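Local coordinates for protein SorB (Sorangium cellulosum, PDB 6B2V) that supplies the pyran synthase domain of module nine in the trans-acyltransferase polyketide assembly line that makes the antibiotic sorangicin, at residues A66-A71 with R114-S119; G84-L89 with R127-F132; A137-P142 with A238-S243; H186-S191 with V251-A256. All coordinates share one frame; numbering follows the deposited sequence.

Contact 1. Residues A66-A71 with R114-S119; sequences AYLEMA and RAYEVS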
loop_
_atom_site.group_PDB
_atom_site.type_symbol
_atom_site.label_atom_id
_atom_site.label_comp_id
_atom_site.label_asym_id
_atom_site.label_seq_id
_atom_site.Cartn_x
_atom_site.Cartn_y
_atom_site.Cartn_z
ATOM N N ALA A 66 4.383 -3.060 1.449
ATOM C CA ALA A 66 4.814 -4.143 2.325
ATOM C C ALA A 66 5.147 -3.660 3.723
ATOM O O ALA A 66 5.048 -4.391 4.628
ATOM C CB ALA A 66 5.937 -4.959 1.736
ATOM N N TYR A 67 5.574 -2.410 3.855
ATOM C CA TYR A 67 5.850 -1.870 5.172
ATOM C C TYR A 67 4.588 -1.766 5.993
ATOM O O TYR A 67 4.617 -1.888 7.177
ATOM C CB TYR A 67 6.531 -0.503 5.076
ATOM C CG TYR A 67 7.933 -0.491 4.456
ATOM C CD1 TYR A 67 9.019 -0.886 5.178
ATOM C CD2 TYR A 67 8.140 0.009 3.221
ATOM C CE1 TYR A 67 10.267 -0.867 4.631
ATOM C CE2 TYR A 67 9.377 0.031 2.661
ATOM C CZ TYR A 67 10.445 -0.394 3.362
ATOM O OH TYR A 67 11.660 -0.310 2.779
ATOM N N LEU A 68 3.496 -1.424 5.336
ATOM C CA LEU A 68 2.230 -1.296 5.992
ATOM C C LEU A 68 1.797 -2.642 6.506
ATOM O O LEU A 68 1.333 -2.755 7.566
ATOM C CB LEU A 68 1.155 -0.739 5.058
ATOM C CG LEU A 68 1.407 0.655 4.488
ATOM C CD1 LEU A 68 0.346 1.076 3.519
ATOM C CD2 LEU A 68 1.557 1.695 5.574
ATOM N N GLU A 69 1.948 -3.636 5.665
ATOM C CA GLU A 69 1.605 -4.999 6.070
ATOM C C GLU A 69 2.506 -5.491 7.222
ATOM O O GLU A 69 2.066 -6.135 8.096
ATOM C CB GLU A 69 1.645 -5.956 4.858
ATOM C CG GLU A 69 1.474 -7.453 5.157
ATOM C CD GLU A 69 0.083 -7.863 5.589
ATOM O OE1 GLU A 69 -0.827 -7.110 5.483
ATOM O OE2 GLU A 69 -0.033 -8.982 6.030
ATOM N N MET A 70 3.777 -5.160 7.174
ATOM C CA MET A 70 4.689 -5.554 8.220
ATOM C C MET A 70 4.313 -4.923 9.560
ATOM O O MET A 70 4.288 -5.589 10.547
ATOM C CB MET A 70 6.133 -5.197 7.843
ATOM C CG MET A 70 7.143 -5.671 8.866
ATOM S SD MET A 70 8.799 -5.138 8.343
ATOM C CE MET A 70 9.815 -5.965 9.568
ATOM N N ALA A 71 4.013 -3.642 9.544
ATOM C CA ALA A 71 3.626 -2.985 10.752
ATOM C C ALA A 71 2.342 -3.570 11.337
ATOM O O ALA A 71 2.266 -3.788 12.484
ATOM C CB ALA A 71 3.447 -1.518 10.507
ATOM N N ARG A 114 -0.467 2.792 18.398
ATOM C CA ARG A 114 0.972 2.693 18.416
ATOM C C ARG A 114 1.634 3.408 17.284
ATOM O O ARG A 114 1.140 3.428 16.217
ATOM C CB ARG A 114 1.452 1.267 18.258
ATOM C CG ARG A 114 1.039 0.288 19.304
ATOM C CD ARG A 114 1.865 0.452 20.562
ATOM N NE ARG A 114 1.502 -0.555 21.534
ATOM C CZ ARG A 114 0.560 -0.407 22.457
ATOM N NH1 ARG A 114 -0.096 0.703 22.605
ATOM N NH2 ARG A 114 0.320 -1.381 23.272
ATOM N N ALA A 115 2.744 4.031 17.576
ATOM C CA ALA A 115 3.568 4.546 16.519
ATOM C C ALA A 115 4.484 3.402 16.060
ATOM O O ALA A 115 4.861 2.584 16.822
ATOM C CB ALA A 115 4.397 5.723 16.992
ATOM N N TYR A 116 4.815 3.364 14.790
ATOM C CA TYR A 116 5.750 2.395 14.312
ATOM C C TYR A 116 6.880 3.066 13.509
ATOM O O TYR A 116 6.680 4.076 12.962
ATOM C CB TYR A 116 5.074 1.317 13.406
ATOM C CG TYR A 116 4.592 1.757 12.054
ATOM C CD1 TYR A 116 5.434 1.765 10.982
ATOM C CD2 TYR A 116 3.302 2.125 11.853
ATOM C CE1 TYR A 116 4.999 2.151 9.738
ATOM C CE2 TYR A 116 2.858 2.514 10.632
ATOM C CZ TYR A 116 3.697 2.523 9.574
ATOM O OH TYR A 116 3.208 2.939 8.380
ATOM N N GLU A 117 8.047 2.471 13.563
ATOM C CA GLU A 117 9.163 2.875 12.765
ATOM C C GLU A 117 9.819 1.628 12.235
ATOM O O GLU A 117 10.155 0.765 12.984
ATOM C CB GLU A 117 10.176 3.656 13.572
ATOM C CG GLU A 117 11.352 4.169 12.762
ATOM C CD GLU A 117 12.470 4.754 13.634
ATOM O OE1 GLU A 117 13.286 4.019 14.163
ATOM O OE2 GLU A 117 12.442 5.952 13.769
ATOM N N VAL A 118 9.992 1.536 10.922
ATOM C CA VAL A 118 10.665 0.413 10.344
ATOM C C VAL A 118 12.067 0.846 9.919
ATOM O O VAL A 118 12.210 1.766 9.210
ATOM C CB VAL A 118 9.962 -0.119 9.099
ATOM C CG1 VAL A 118 10.632 -1.390 8.671
ATOM C CG2 VAL A 118 8.521 -0.408 9.397
ATOM N N SER A 119 13.061 0.153 10.436
ATOM C CA SER A 119 14.439 0.464 10.177
ATOM C C SER A 119 15.342 -0.725 9.993
ATOM O O SER A 119 15.018 -1.804 10.256
ATOM C CB SER A 119 15.001 1.269 11.327
ATOM O OG SER A 119 14.989 0.523 12.472
#
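Tyr116 OH meets a methyl group across this contact, Leu68 CD2, 3.5 Å away. No hydrogen bond joins helix segment 66-71 to strand segment 114-119; their axes come within 9.6 Å and the N-to-C directions stand at 124°. Ala71 and Tyr116 make a CH-pi contact. Ala71 CB sits over one face of the Tyr116 ring, 3.7 Å from its centroid and only 8° off the normal, so the methyl is nearly central and all six ring carbons share it. With CG in the crowded position between backbone N and carbonyl carbon (chi1 70°), the ring is laid under the helix. Val118, two residues on, sends CG1 to the edge of the Tyr67 ring, 3.9 Å from Tyr67 CD1. The extended Met70 chain brings its SD to the same methyl, 4.2 Å from Val118 CG1. Tyr67 also meets Phe62, while Ile85 and Ala88 press on Tyr116 from strand 82-90. Glu69 is turned to other work: its OE2 takes a salt bridge from Arg72 and hydrogen bonds from His28 and Leu204 N. This is the helix-on-sheet core of a hotdog fold, consistent with the predicted N-terminal hotdog, and across the interface it relies on apolar and CH-pi contact.

Contact 2. Residues G84-L89 with R127-F132; sequences GIRNAL and RGLLVF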
loop_
_atom_site.group_PDB
_atom_site.type_symbol
_atom_site.label_atom_id
_atom_site.label_comp_id
_atom_site.label_asym_id
_atom_site.label_seq_id
_atom_site.Cartn_x
_atom_site.Cartn_y
_atom_site.Cartn_z
ATOM N N GLY A 84 -6.580 0.369 11.306
ATOM C CA GLY A 84 -5.964 1.052 10.208
ATOM C C GLY A 84 -4.653 1.686 10.554
ATOM O O GLY A 84 -4.131 1.451 11.582
ATOM N N ILE A 85 -4.154 2.461 9.598
ATOM C CA ILE A 85 -2.901 3.178 9.680
ATOM C C ILE A 85 -3.108 4.634 9.313
ATOM O O ILE A 85 -3.795 4.929 8.456
ATOM C CB ILE A 85 -1.815 2.509 8.810
ATOM C CG1 ILE A 85 -1.317 1.247 9.485
ATOM C CG2 ILE A 85 -0.602 3.405 8.579
ATOM C CD1 ILE A 85 -0.442 0.371 8.636
ATOM N N ARG A 86 -2.491 5.524 10.060
ATOM C CA ARG A 86 -2.573 6.942 9.776
ATOM C C ARG A 86 -1.170 7.540 9.659
ATOM O O ARG A 86 -0.262 7.045 10.221
ATOM C CB ARG A 86 -3.347 7.722 10.855
ATOM C CG ARG A 86 -4.845 7.608 10.741
ATOM C CD ARG A 86 -5.631 8.348 11.799
ATOM N NE ARG A 86 -5.263 9.709 11.768
ATOM C CZ ARG A 86 -4.669 10.316 12.763
ATOM N NH1 ARG A 86 -4.429 9.671 13.874
ATOM N NH2 ARG A 86 -4.325 11.566 12.642
ATOM N N ASN A 87 -1.075 8.586 8.876
ATOM C CA ASN A 87 0.167 9.315 8.769
ATOM C C ASN A 87 1.392 8.491 8.440
ATOM O O ASN A 87 2.393 8.613 9.056
ATOM C CB ASN A 87 0.384 10.117 10.043
ATOM C CG ASN A 87 -0.693 11.109 10.288
ATOM O OD1 ASN A 87 -1.317 11.596 9.407
ATOM N ND2 ASN A 87 -0.868 11.440 11.516
ATOM N N ALA A 88 1.269 7.655 7.430
ATOM C CA ALA A 88 2.362 6.865 6.976
ATOM C C ALA A 88 3.309 7.719 6.133
ATOM O O ALA A 88 2.882 8.585 5.454
ATOM C CB ALA A 88 1.858 5.689 6.172
ATOM N N LEU A 89 4.586 7.445 6.314
ATOM C CA LEU A 89 5.661 8.087 5.633
ATOM C C LEU A 89 6.668 7.074 5.205
ATOM O O LEU A 89 6.921 6.164 5.882
ATOM C CB LEU A 89 6.333 9.129 6.549
ATOM C CG LEU A 89 7.638 9.803 6.123
ATOM C CD1 LEU A 89 7.343 10.759 5.000
ATOM C CD2 LEU A 89 8.208 10.526 7.333
ATOM N N ARG A 127 7.584 4.927 8.672
ATOM C CA ARG A 127 6.984 5.200 9.944
ATOM C C ARG A 127 5.526 5.562 9.776
ATOM O O ARG A 127 5.064 5.858 8.739
ATOM C CB ARG A 127 7.703 6.306 10.685
ATOM C CG ARG A 127 7.370 7.670 10.181
ATOM C CD ARG A 127 8.013 8.747 10.987
ATOM N NE ARG A 127 7.308 9.986 10.824
ATOM C CZ ARG A 127 7.907 11.153 10.840
ATOM N NH1 ARG A 127 9.210 11.165 11.000
ATOM N NH2 ARG A 127 7.219 12.254 10.681
ATOM N N GLY A 128 4.815 5.492 10.860
ATOM C CA GLY A 128 3.433 5.828 10.859
ATOM C C GLY A 128 2.748 5.514 12.167
ATOM O O GLY A 128 3.391 5.213 13.108
ATOM N N LEU A 129 1.425 5.545 12.127
ATOM C CA LEU A 129 0.623 5.292 13.303
ATOM C C LEU A 129 -0.345 4.143 13.085
ATOM O O LEU A 129 -1.052 4.161 12.169
ATOM C CB LEU A 129 -0.225 6.503 13.631
ATOM C CG LEU A 129 0.437 7.820 13.984
ATOM C CD1 LEU A 129 -0.599 8.920 14.059
ATOM C CD2 LEU A 129 1.168 7.720 15.299
ATOM N N LEU A 130 -0.337 3.179 13.969
ATOM C CA LEU A 130 -1.286 2.100 13.928
ATOM C C LEU A 130 -2.463 2.486 14.810
ATOM O O LEU A 130 -2.277 2.762 15.952
ATOM C CB LEU A 130 -0.635 0.819 14.415
ATOM C CG LEU A 130 0.381 0.172 13.500
ATOM C CD1 LEU A 130 1.477 -0.470 14.280
ATOM C CD2 LEU A 130 -0.220 -0.892 12.615
ATOM N N VAL A 131 -3.656 2.495 14.234
ATOM C CA VAL A 131 -4.860 2.887 14.912
ATOM C C VAL A 131 -5.613 1.654 15.383
ATOM O O VAL A 131 -5.942 0.806 14.614
ATOM C CB VAL A 131 -5.771 3.629 13.945
ATOM C CG1 VAL A 131 -7.035 4.087 14.630
ATOM C CG2 VAL A 131 -5.031 4.791 13.294
ATOM N N PHE A 132 -5.844 1.633 16.675
ATOM C CA PHE A 132 -6.493 0.549 17.326
ATOM C C PHE A 132 -7.973 0.598 17.089
ATOM O O PHE A 132 -8.536 1.575 16.781
ATOM C CB PHE A 132 -6.259 0.658 18.831
ATOM C CG PHE A 132 -4.913 0.176 19.308
ATOM C CD1 PHE A 132 -3.950 -0.233 18.452
ATOM C CD2 PHE A 132 -4.622 0.171 20.645
ATOM C CE1 PHE A 132 -2.739 -0.657 18.905
ATOM C CE2 PHE A 132 -3.428 -0.267 21.120
ATOM C CZ PHE A 132 -2.479 -0.686 20.249
HETATM O O HOH W 1 4.503 10.144 10.084
#
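Gly84, Ile85 and Arg86 pair antiparallel with Val131, Leu130 and Leu129, and after a one-residue shift in register, a beta bulge, Leu89 pairs with Arg127. Val131 N to Gly84 O and Arg86 N to Leu129 O are both 2.9 Å, whereas the return bond from Gly84 N to Val131 O is weak. Strand 82-90 also pairs with strand 232-241 on its other side, and there Asn87, with a positive phi of 53°, and Ala88 both face Leu236, which makes a G1 beta bulge. Gly128 lies against this corner, its CA 3.5 Å from Asn87 O in a CA-H...O contact. Ile85 and Leu130 run side by side on the face toward helix 64-77, with Ile85 CG1 3.9 Å from Leu130 CD2, and Leu68 lies on Ile85 there. The other face mixes apolar groups with arginines. Arg86 lays its CG on Val131 CG2 before bending at chi3, and at the corner Leu129 CD1 reaches Asn87 ND2 at 3.6 Å. Leu89 CD2 sits centrally over one face of the Arg127 guanidinium, 3.6 Å from Arg127 CZ. That leaves the edge for a water in the guanidinium plane, which accepts from Arg127 NE at 2.9 Å and donates to Asn87 O at 2.8 Å. At the bulge, then, a water links a backbone carbonyl of one strand to an arginine of the other that carries a leucine methyl over one face.

Contact 3. Residues A137-P142 with A238-S243; sequences AQPARP and ALWIYS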
loop_
_atom_site.group_PDB
_atom_site.type_symbol
_atom_site.label_atom_id
_atom_site.label_comp_id
_atom_site.label_asym_id
_atom_site.label_seq_id
_atom_site.Cartn_x
_atom_site.Cartn_y
_atom_site.Cartn_z
ATOM N N ALA A 137 -12.094 4.695 16.157
ATOM C CA ALA A 137 -11.520 5.769 15.385
ATOM C C ALA A 137 -11.656 5.612 13.859
ATOM O O ALA A 137 -11.369 6.497 13.124
ATOM C CB ALA A 137 -10.093 6.003 15.798
ATOM N N GLN A 138 -12.147 4.484 13.416
ATOM C CA GLN A 138 -12.300 4.248 12.010
ATOM C C GLN A 138 -13.519 4.963 11.496
ATOM O O GLN A 138 -14.580 4.806 12.004
ATOM C CB GLN A 138 -12.408 2.728 11.816
ATOM C CG GLN A 138 -12.353 2.192 10.415
ATOM C CD GLN A 138 -12.528 0.696 10.344
ATOM O OE1 GLN A 138 -13.587 0.183 10.625
ATOM N NE2 GLN A 138 -11.493 0.008 9.919
ATOM N N PRO A 139 -13.374 5.680 10.392
ATOM C CA PRO A 139 -14.525 6.311 9.770
ATOM C C PRO A 139 -15.454 5.219 9.280
ATOM O O PRO A 139 -15.039 4.154 8.929
ATOM C CB PRO A 139 -13.954 7.022 8.550
ATOM C CG PRO A 139 -12.505 7.037 8.723
ATOM C CD PRO A 139 -12.116 6.028 9.726
ATOM N N ALA A 140 -16.721 5.546 9.157
ATOM C CA ALA A 140 -17.675 4.586 8.706
ATOM C C ALA A 140 -17.288 4.179 7.308
ATOM O O ALA A 140 -16.835 4.952 6.545
ATOM C CB ALA A 140 -19.073 5.175 8.697
ATOM N N ARG A 141 -17.536 2.927 7.033
ATOM C CA ARG A 141 -17.250 2.350 5.758
ATOM C C ARG A 141 -18.033 3.187 4.785
ATOM O O ARG A 141 -19.157 3.425 4.946
ATOM C CB ARG A 141 -17.794 0.917 5.751
ATOM C CG ARG A 141 -17.362 0.082 4.577
ATOM C CD ARG A 141 -17.969 -1.304 4.528
ATOM N NE ARG A 141 -17.117 -2.273 3.916
ATOM C CZ ARG A 141 -17.483 -3.501 3.614
ATOM N NH1 ARG A 141 -18.722 -3.888 3.840
ATOM N NH2 ARG A 141 -16.622 -4.338 3.099
ATOM N N PRO A 142 -17.425 3.498 3.675
ATOM C CA PRO A 142 -18.082 4.258 2.640
ATOM C C PRO A 142 -19.209 3.442 2.099
ATOM O O PRO A 142 -19.244 2.249 2.123
ATOM C CB PRO A 142 -17.022 4.357 1.543
ATOM C CG PRO A 142 -15.755 4.147 2.199
ATOM C CD PRO A 142 -15.995 3.372 3.457
ATOM N N ALA A 238 -4.218 8.080 5.501
ATOM C CA ALA A 238 -4.773 6.905 6.140
ATOM C C ALA A 238 -4.997 5.699 5.222
ATOM O O ALA A 238 -5.176 5.849 4.093
ATOM C CB ALA A 238 -6.119 7.240 6.772
ATOM N N LEU A 239 -4.992 4.548 5.864
ATOM C CA LEU A 239 -5.403 3.293 5.281
ATOM C C LEU A 239 -6.390 2.650 6.244
ATOM O O LEU A 239 -6.039 2.405 7.339
ATOM C CB LEU A 239 -4.262 2.316 5.080
ATOM C CG LEU A 239 -4.667 0.863 4.761
ATOM C CD1 LEU A 239 -5.456 0.765 3.463
ATOM C CD2 LEU A 239 -3.426 0.050 4.605
ATOM N N TRP A 240 -7.600 2.390 5.793
ATOM C CA TRP A 240 -8.611 1.751 6.608
ATOM C C TRP A 240 -8.949 0.386 6.019
ATOM O O TRP A 240 -9.218 0.310 4.908
ATOM C CB TRP A 240 -9.863 2.634 6.702
ATOM C CG TRP A 240 -9.605 3.988 7.287
ATOM C CD1 TRP A 240 -9.724 5.164 6.664
ATOM C CD2 TRP A 240 -9.174 4.277 8.613
ATOM N NE1 TRP A 240 -9.412 6.183 7.502
ATOM C CE2 TRP A 240 -9.068 5.661 8.714
ATOM C CE3 TRP A 240 -8.879 3.503 9.717
ATOM C CZ2 TRP A 240 -8.653 6.281 9.877
ATOM C CZ3 TRP A 240 -8.459 4.148 10.873
ATOM C CH2 TRP A 240 -8.378 5.501 10.934
ATOM N N ILE A 241 -8.917 -0.659 6.821
ATOM C CA ILE A 241 -9.147 -1.995 6.384
ATOM C C ILE A 241 -10.525 -2.463 6.853
ATOM O O ILE A 241 -10.748 -2.548 8.014
ATOM C CB ILE A 241 -8.114 -2.871 7.104
ATOM C CG1 ILE A 241 -6.699 -2.411 6.772
ATOM C CG2 ILE A 241 -8.305 -4.298 6.708
ATOM C CD1 ILE A 241 -5.685 -2.815 7.829
ATOM N N TYR A 242 -11.445 -2.705 5.941
ATOM C CA TYR A 242 -12.795 -3.101 6.327
ATOM C C TYR A 242 -13.113 -4.584 6.242
ATOM O O TYR A 242 -13.799 -5.097 7.045
ATOM C CB TYR A 242 -13.826 -2.276 5.543
ATOM C CG TYR A 242 -13.757 -0.802 5.803
ATOM C CD1 TYR A 242 -14.249 -0.268 6.953
ATOM C CD2 TYR A 242 -13.209 0.067 4.885
ATOM C CE1 TYR A 242 -14.197 1.082 7.180
ATOM C CE2 TYR A 242 -13.150 1.406 5.107
ATOM C CZ TYR A 242 -13.633 1.899 6.273
ATOM O OH TYR A 242 -13.588 3.228 6.501
ATOM N N SER A 243 -12.569 -5.219 5.247
ATOM C CA SER A 243 -12.756 -6.641 5.052
ATOM C C SER A 243 -11.669 -7.255 4.158
ATOM O O SER A 243 -10.872 -6.567 3.681
ATOM C CB SER A 243 -14.173 -6.952 4.621
ATOM O OG SER A 243 -14.304 -6.674 3.319
#
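Tyr242 can be followed outward along segment 137-142. Its CB lies 3.7 Å from Arg141 NE, and its CG has Arg141 CG over the ring face, 4.0 Å from the ring centroid. Further along one flank, CD1 and CE1 meet the Gln138 amide, with Gln138 CD 3.6 Å from Tyr242 CE1; on the other flank CE2 touches Pro142 CD at 3.8 Å. At the end, Tyr242 OH donates to Pro139 O at 3.0 Å. That oxygen is in the plane of the ring, although the hydroxyl stands 44° out of the carbonyl plane. The second platform is Trp240: Pro139 CD sits over its five-membered ring, 3.5 Å from that centroid, and Gln138 CA overlies the rim of the six-membered ring. With CG anti to the backbone N (chi1 -170°) and the chain extended beyond it, Gln138 passes between the two aromatics and places NE2 3.3 Å from Ile241 O, a weak bond; Ala83 O takes another weak one. Arg141 NE, for its part, is claimed by Cys279 O. From Gln138 to Pro142 the backbone keeps polyproline II angles, consistent with an extended connection between the two predicted hotdogs. Trp240 near the end of strand 232-241 and Tyr242 just beyond it hold this linker mainly by CH-pi contact, and the tyrosine hydroxyl pins one carbonyl of the proline-rich chain.

Contact 4. Residues H186-S191 with V251-A256; sequences HEALAS and VHARRA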
loop_
_atom_site.group_PDB
_atom_site.type_symbol
_atom_site.label_atom_id
_atom_site.label_comp_id
_atom_site.label_asym_id
_atom_site.label_seq_id
_atom_site.Cartn_x
_atom_site.Cartn_y
_atom_site.Cartn_z
ATOM N N HIS A 186 -9.120 13.071 -14.080
ATOM C CA HIS A 186 -8.927 13.091 -12.647
ATOM C C HIS A 186 -9.402 11.855 -11.846
ATOM O O HIS A 186 -9.314 11.832 -10.690
ATOM C CB HIS A 186 -9.632 14.291 -12.033
ATOM C CG HIS A 186 -11.106 14.206 -12.148
ATOM N ND1 HIS A 186 -11.762 14.489 -13.310
ATOM C CD2 HIS A 186 -12.047 13.807 -11.272
ATOM C CE1 HIS A 186 -13.053 14.315 -13.131
ATOM N NE2 HIS A 186 -13.250 13.896 -11.904
ATOM N N GLU A 187 -9.845 10.844 -12.552
ATOM C CA GLU A 187 -10.378 9.646 -11.957
ATOM C C GLU A 187 -9.970 8.421 -12.800
ATOM O O GLU A 187 -9.802 8.480 -13.952
ATOM C CB GLU A 187 -11.928 9.780 -11.860
ATOM C CG GLU A 187 -12.755 8.676 -11.235
ATOM C CD GLU A 187 -14.206 9.089 -11.066
ATOM O OE1 GLU A 187 -14.656 9.913 -11.827
ATOM O OE2 GLU A 187 -14.855 8.570 -10.175
ATOM N N ALA A 188 -9.802 7.311 -12.102
ATOM C CA ALA A 188 -9.456 6.068 -12.748
ATOM C C ALA A 188 -10.152 4.848 -12.123
ATOM O O ALA A 188 -10.383 4.803 -10.983
ATOM C CB ALA A 188 -7.954 5.855 -12.688
ATOM N N LEU A 189 -10.453 3.903 -12.980
ATOM C CA LEU A 189 -11.043 2.654 -12.591
ATOM C C LEU A 189 -10.322 1.465 -13.256
ATOM O O LEU A 189 -10.241 1.340 -14.431
ATOM C CB LEU A 189 -12.513 2.651 -12.947
ATOM C CG LEU A 189 -13.339 1.469 -12.482
ATOM C CD1 LEU A 189 -13.614 1.503 -11.004
ATOM C CD2 LEU A 189 -14.625 1.380 -13.295
ATOM N N ALA A 190 -9.824 0.607 -12.389
ATOM C CA ALA A 190 -9.143 -0.609 -12.821
ATOM C C ALA A 190 -9.941 -1.831 -12.419
ATOM O O ALA A 190 -10.398 -1.885 -11.356
ATOM C CB ALA A 190 -7.770 -0.729 -12.186
ATOM N N SER A 191 -10.111 -2.752 -13.349
ATOM C CA SER A 191 -10.728 -4.010 -13.001
ATOM C C SER A 191 -9.615 -4.999 -12.618
ATOM O O SER A 191 -8.540 -4.910 -13.099
ATOM C CB SER A 191 -11.613 -4.548 -14.083
ATOM O OG SER A 191 -10.829 -4.977 -15.116
ATOM N N VAL A 251 -10.489 -1.134 -8.543
ATOM C CA VAL A 251 -9.716 -0.123 -7.848
ATOM C C VAL A 251 -10.195 1.227 -8.443
ATOM O O VAL A 251 -10.174 1.393 -9.594
ATOM C CB VAL A 251 -8.225 -0.318 -8.072
ATOM C CG1 VAL A 251 -7.432 0.827 -7.495
ATOM C CG2 VAL A 251 -7.740 -1.588 -7.432
ATOM N N HIS A 252 -10.602 2.128 -7.566
ATOM C CA HIS A 252 -11.128 3.436 -7.879
ATOM C C HIS A 252 -10.261 4.498 -7.244
ATOM O O HIS A 252 -10.281 4.660 -6.110
ATOM C CB HIS A 252 -12.544 3.553 -7.340
ATOM C CG HIS A 252 -13.215 4.853 -7.668
ATOM N ND1 HIS A 252 -14.049 5.507 -6.798
ATOM C CD2 HIS A 252 -13.136 5.632 -8.765
ATOM C CE1 HIS A 252 -14.454 6.627 -7.357
ATOM N NE2 HIS A 252 -13.947 6.701 -8.571
ATOM N N ALA A 253 -9.556 5.213 -8.098
ATOM C CA ALA A 253 -8.655 6.280 -7.724
ATOM C C ALA A 253 -9.077 7.624 -8.289
ATOM O O ALA A 253 -9.522 7.717 -9.371
ATOM C CB ALA A 253 -7.279 5.999 -8.311
ATOM N N ARG A 254 -8.538 8.768 -7.707
ATOM C CA ARG A 254 -9.230 10.025 -7.808
ATOM C C ARG A 254 -8.509 11.060 -6.956
ATOM O O ARG A 254 -7.841 10.760 -6.055
ATOM C CB ARG A 254 -10.717 9.905 -7.345
ATOM C CG ARG A 254 -10.903 9.525 -5.909
ATOM C CD ARG A 254 -12.372 9.325 -5.529
ATOM N NE ARG A 254 -12.490 9.005 -4.120
ATOM C CZ ARG A 254 -12.336 7.807 -3.623
ATOM N NH1 ARG A 254 -12.407 7.623 -2.314
ATOM N NH2 ARG A 254 -12.076 6.817 -4.430
ATOM N N ARG A 255 -8.244 12.149 -7.722
ATOM C CA ARG A 255 -7.552 13.232 -7.090
ATOM C C ARG A 255 -8.345 13.567 -5.825
ATOM O O ARG A 255 -9.519 13.639 -5.865
ATOM C CB ARG A 255 -7.414 14.431 -8.050
ATOM C CG ARG A 255 -6.652 15.651 -7.544
ATOM C CD ARG A 255 -5.170 15.416 -7.359
ATOM N NE ARG A 255 -4.388 16.636 -7.112
ATOM C CZ ARG A 255 -3.932 17.429 -8.048
ATOM N NH1 ARG A 255 -3.269 18.498 -7.708
ATOM N NH2 ARG A 255 -4.139 17.192 -9.315
ATOM N N ALA A 256 -7.630 13.814 -4.739
ATOM C CA ALA A 256 -8.231 14.172 -3.490
ATOM C C ALA A 256 -8.775 15.588 -3.528
ATOM O O ALA A 256 -8.487 16.338 -4.385
ATOM C CB ALA A 256 -7.226 14.029 -2.379
#
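Glu187 and His252 make the tight side of this strand pair: His252 NE2 donates to Glu187 OE2 at 2.6 Å, with an N-H...O angle of 164°. Glu187 OE2 accepts the bond with its anti lone pair and lies close to the ring plane, 9° out of it, while carboxylate and imidazole planes are 35° apart. Both side chains leave anti to their backbone N, and the extended glutamate runs over to reach a residue that is not its direct partner in the pairing. Glu187 OE1 is taken by a salt bridge from Arg153, and Val150 of helix 147-152 touches both residues. On the other face small side chains pack against helix 207-225: Ala190 CB is 4.2 Å from Val251 CB, and Pro216 and Ala217 lie on that face. Regular antiparallel bonds hold the backbones, among them Ala188 N to Ala253 O at 2.8 Å and Ala190 N to Val251 O at 2.9 Å. Toward His186 the contact slackens. That exposed residue still offers its O to Arg255 N, but at 3.2 Å, and its ring only approaches segment 251-256. The ends of Arg254 and Arg255 lead away, Arg255 to a salt bridge with Asp259. In this strand pair, consistent with the predicted C-terminal hotdog, one carboxylate serves a histidine and an arginine at once: the bond to NE2 restrains the imidazole's rotation, and the arginine probably offsets the carboxylate's buried charge.

Overall arrangement
From the N terminus, helix 64-77 opens contact 1 and strand 82-90 opens contact 2 before strand 113-120 closes the first and strand 123-132 the second, so these two cross, and they touch through the neighbouring strands 113-120 and 123-132. Contact 3 starts after both have closed, in the linker, and spans 95 residues before strand 232-241 closes it. Contact 4 opens inside that loop on strand 187-192 and closes later, on strand 250-255, so contacts 3 and 4 also cross. Contacts 1 and 2 lie within the predicted N-terminal hotdog, contact 4 within the C-terminal one; contact 3 ties linker to C-terminal half, where strand 232-241 also pairs with strand 82-90.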